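Local coordinates for muramoyltetrapeptide carboxypeptidase (Oxalobacter formigenes OXCC13, PDB 6UUK), which probably acts as a serine-type LD-carboxypeptidase of the S66 family, removing the terminal D-alanine from muramoyl tetrapeptides of cell-wall peptidoglycan, at residues B[108-114]-B[140-146]. Residues are numbered along the deposited sequence; the frame is centred on the assembly and turned at random.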
loop_
_atom_site.group_PDB
_atom_site.type_symbol
_atom_site.label_atom_id
_atom_site.label_comp_id
_atom_site.label_asym_id
_atom_site.label_seq_id
_atom_site.Cartn_x
_atom_site.Cartn_y
_atom_site.Cartn_z
ATOM N N ILE B 108 -17.580 10.459 16.655
ATOM C CA ILE B 108 -16.741 9.557 17.435
ATOM C C ILE B 108 -16.438 10.154 18.804
ATOM O O ILE B 108 -16.370 9.434 19.806
ATOM C CB ILE B 108 -15.452 9.223 16.662
ATOM C CG1 ILE B 108 -15.785 8.739 15.251
ATOM C CG2 ILE B 108 -14.652 8.159 17.396
ATOM C CD1 ILE B 108 -14.569 8.415 14.412
HETATM N N MSE B 109 -16.258 11.469 18.870
HETATM C CA MSE B 109 -15.990 12.143 20.135
HETATM C C MSE B 109 -17.232 12.168 21.018
HETATM O O MSE B 109 -17.131 12.192 22.244
HETATM C CB MSE B 109 -15.496 13.571 19.892
HETATM C CG MSE B 109 -14.227 13.676 19.058
HETATM SE SE MSE B 109 -12.724 12.674 19.793
HETATM C CE MSE B 109 -12.856 11.085 18.677
ATOM N N GLU B 110 -18.407 12.162 20.385
ATOM C CA GLU B 110 -19.652 12.239 21.139
ATOM C C GLU B 110 -20.027 10.893 21.746
ATOM O O GLU B 110 -20.476 10.831 22.896
ATOM C CB GLU B 110 -20.778 12.753 20.239
ATOM C CG GLU B 110 -21.945 13.366 20.996
ATOM C CD GLU B 110 -23.036 13.875 20.074
ATOM O OE1 GLU B 110 -23.792 13.046 19.528
ATOM O OE2 GLU B 110 -23.130 15.107 19.887
ATOM N N ALA B 111 -19.850 9.805 20.991
ATOM C CA ALA B 111 -20.177 8.483 21.515
ATOM C C ALA B 111 -19.209 8.059 22.613
ATOM O O ALA B 111 -19.596 7.317 23.523
ATOM C CB ALA B 111 -20.182 7.454 20.385
ATOM N N ALA B 112 -17.957 8.515 22.547
ATOM C CA ALA B 112 -16.978 8.184 23.575
ATOM C C ALA B 112 -17.213 8.937 24.876
ATOM O O ALA B 112 -16.512 8.671 25.858
ATOM C CB ALA B 112 -15.565 8.463 23.063
ATOM N N THR B 113 -18.169 9.863 24.909
ATOM C CA THR B 113 -18.476 10.631 26.107
ATOM C C THR B 113 -19.812 10.253 26.730
ATOM O O THR B 113 -20.196 10.843 27.746
ATOM C CB THR B 113 -18.466 12.132 25.794
ATOM O OG1 THR B 113 -19.327 12.396 24.678
ATOM C CG2 THR B 113 -17.057 12.598 25.466
ATOM N N ASN B 114 -20.528 9.293 26.158
ATOM C CA ASN B 114 -21.818 8.891 26.701
ATOM C C ASN B 114 -21.611 7.868 27.813
ATOM O O ASN B 114 -21.011 6.815 27.564
ATOM C CB ASN B 114 -22.703 8.311 25.605
ATOM C CG ASN B 114 -24.144 8.145 26.045
ATOM O OD1 ASN B 114 -24.517 7.121 26.617
ATOM N ND2 ASN B 114 -24.963 9.157 25.782
ATOM N N LYS B 140 -7.802 11.596 24.285
ATOM C CA LYS B 140 -9.130 11.608 24.885
ATOM C C LYS B 140 -9.825 10.262 24.723
ATOM O O LYS B 140 -10.572 9.839 25.613
ATOM C CB LYS B 140 -9.971 12.721 24.256
ATOM C CG LYS B 140 -11.397 12.824 24.775
ATOM C CD LYS B 140 -11.486 13.734 25.988
ATOM C CE LYS B 140 -12.935 14.018 26.353
ATOM N NZ LYS B 140 -13.049 15.016 27.453
ATOM N N LEU B 141 -9.585 9.576 23.602
ATOM C CA LEU B 141 -10.225 8.286 23.367
ATOM C C LEU B 141 -9.635 7.201 24.255
ATOM O O LEU B 141 -10.359 6.317 24.730
ATOM C CB LEU B 141 -10.094 7.901 21.894
ATOM C CG LEU B 141 -10.906 8.736 20.906
ATOM C CD1 LEU B 141 -10.499 8.413 19.480
ATOM C CD2 LEU B 141 -12.390 8.486 21.114
ATOM N N ALA B 142 -8.320 7.243 24.487
ATOM C CA ALA B 142 -7.691 6.247 25.346
ATOM C C ALA B 142 -8.187 6.353 26.782
ATOM O O ALA B 142 -8.248 5.344 27.494
ATOM C CB ALA B 142 -6.170 6.393 25.296
ATOM N N LYS B 143 -8.547 7.558 27.223
ATOM C CA LYS B 143 -9.100 7.764 28.553
ATOM C C LYS B 143 -10.610 7.579 28.604
ATOM O O LYS B 143 -11.180 7.571 29.702
ATOM C CB LYS B 143 -8.749 9.167 29.061
ATOM C CG LYS B 143 -7.260 9.445 29.161
ATOM C CD LYS B 143 -7.005 10.849 29.685
ATOM C CE LYS B 143 -5.519 11.141 29.798
ATOM N NZ LYS B 143 -5.266 12.511 30.324
ATOM N N SER B 144 -11.270 7.431 27.453
ATOM C CA SER B 144 -12.722 7.297 27.444
ATOM C C SER B 144 -13.171 5.970 28.040
ATOM O O SER B 144 -14.290 5.873 28.559
ATOM C CB SER B 144 -13.254 7.441 26.017
ATOM O OG SER B 144 -12.879 8.687 25.456
ATOM N N GLY B 145 -12.326 4.945 27.978
ATOM C CA GLY B 145 -12.683 3.641 28.493
ATOM C C GLY B 145 -13.621 2.841 27.621
ATOM O O GLY B 145 -14.176 1.839 28.091
ATOM N N LYS B 146 -13.820 3.244 26.371
ATOM C CA LYS B 146 -14.717 2.528 25.477
ATOM C C LYS B 146 -14.000 1.351 24.826
ATOM O O LYS B 146 -12.774 1.342 24.684
ATOM C CB LYS B 146 -15.267 3.465 24.401
ATOM C CG LYS B 146 -15.930 4.717 24.953
ATOM C CD LYS B 146 -17.036 4.368 25.936
ATOM C CE LYS B 146 -17.657 5.620 26.534
ATOM N NZ LYS B 146 -18.691 5.294 27.553
#
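Residues 108-114, on helix 101-111 and the loop after it, meet residues 140-146, on helix 138-142 and the loop after it, with the backbones closest at A112 and S144, whose CA atoms lie 5.8 Å apart. The chain bends through a type I beta turn from A111 to N114, while residues 140-146 leave helical conformation at G145, where phi is +76°. Two hydroxyls fold back onto the backbone: T113 OG1 donates to E110 O (2.6 Å) and S144 OG to K140 O (2.6 Å). Between the two segments, L141 supplies the apolar centre. Its CD2 sits 3.6 Å from CE of selenomethionine M109 and 3.7 Å from A112 CB, with I108 CG2 farther off at 4.4 Å; F157 of helix 155-163 touches both I108 and L141. A112 is packed closely: its CB lies 3.6 Å from S144 OG, and A112 O lies 3.5 Å from S144 CB and 3.3 Å from K146 CE. K146 then reaches along the turn, and its NZ donates a hydrogen bond to N114 O (2.8 Å) and another to the carbonyl of V117, so one lysine binds the loop that leads to strand 119-122. Helices 101-111 and 138-142 precede the adjacent parallel strands 119-122 and 147-150, and the contact thus joins consecutive helix-to-strand connections in the alpha/beta N-terminal domain of an S66 peptidase, away from the predicted catalytic residues.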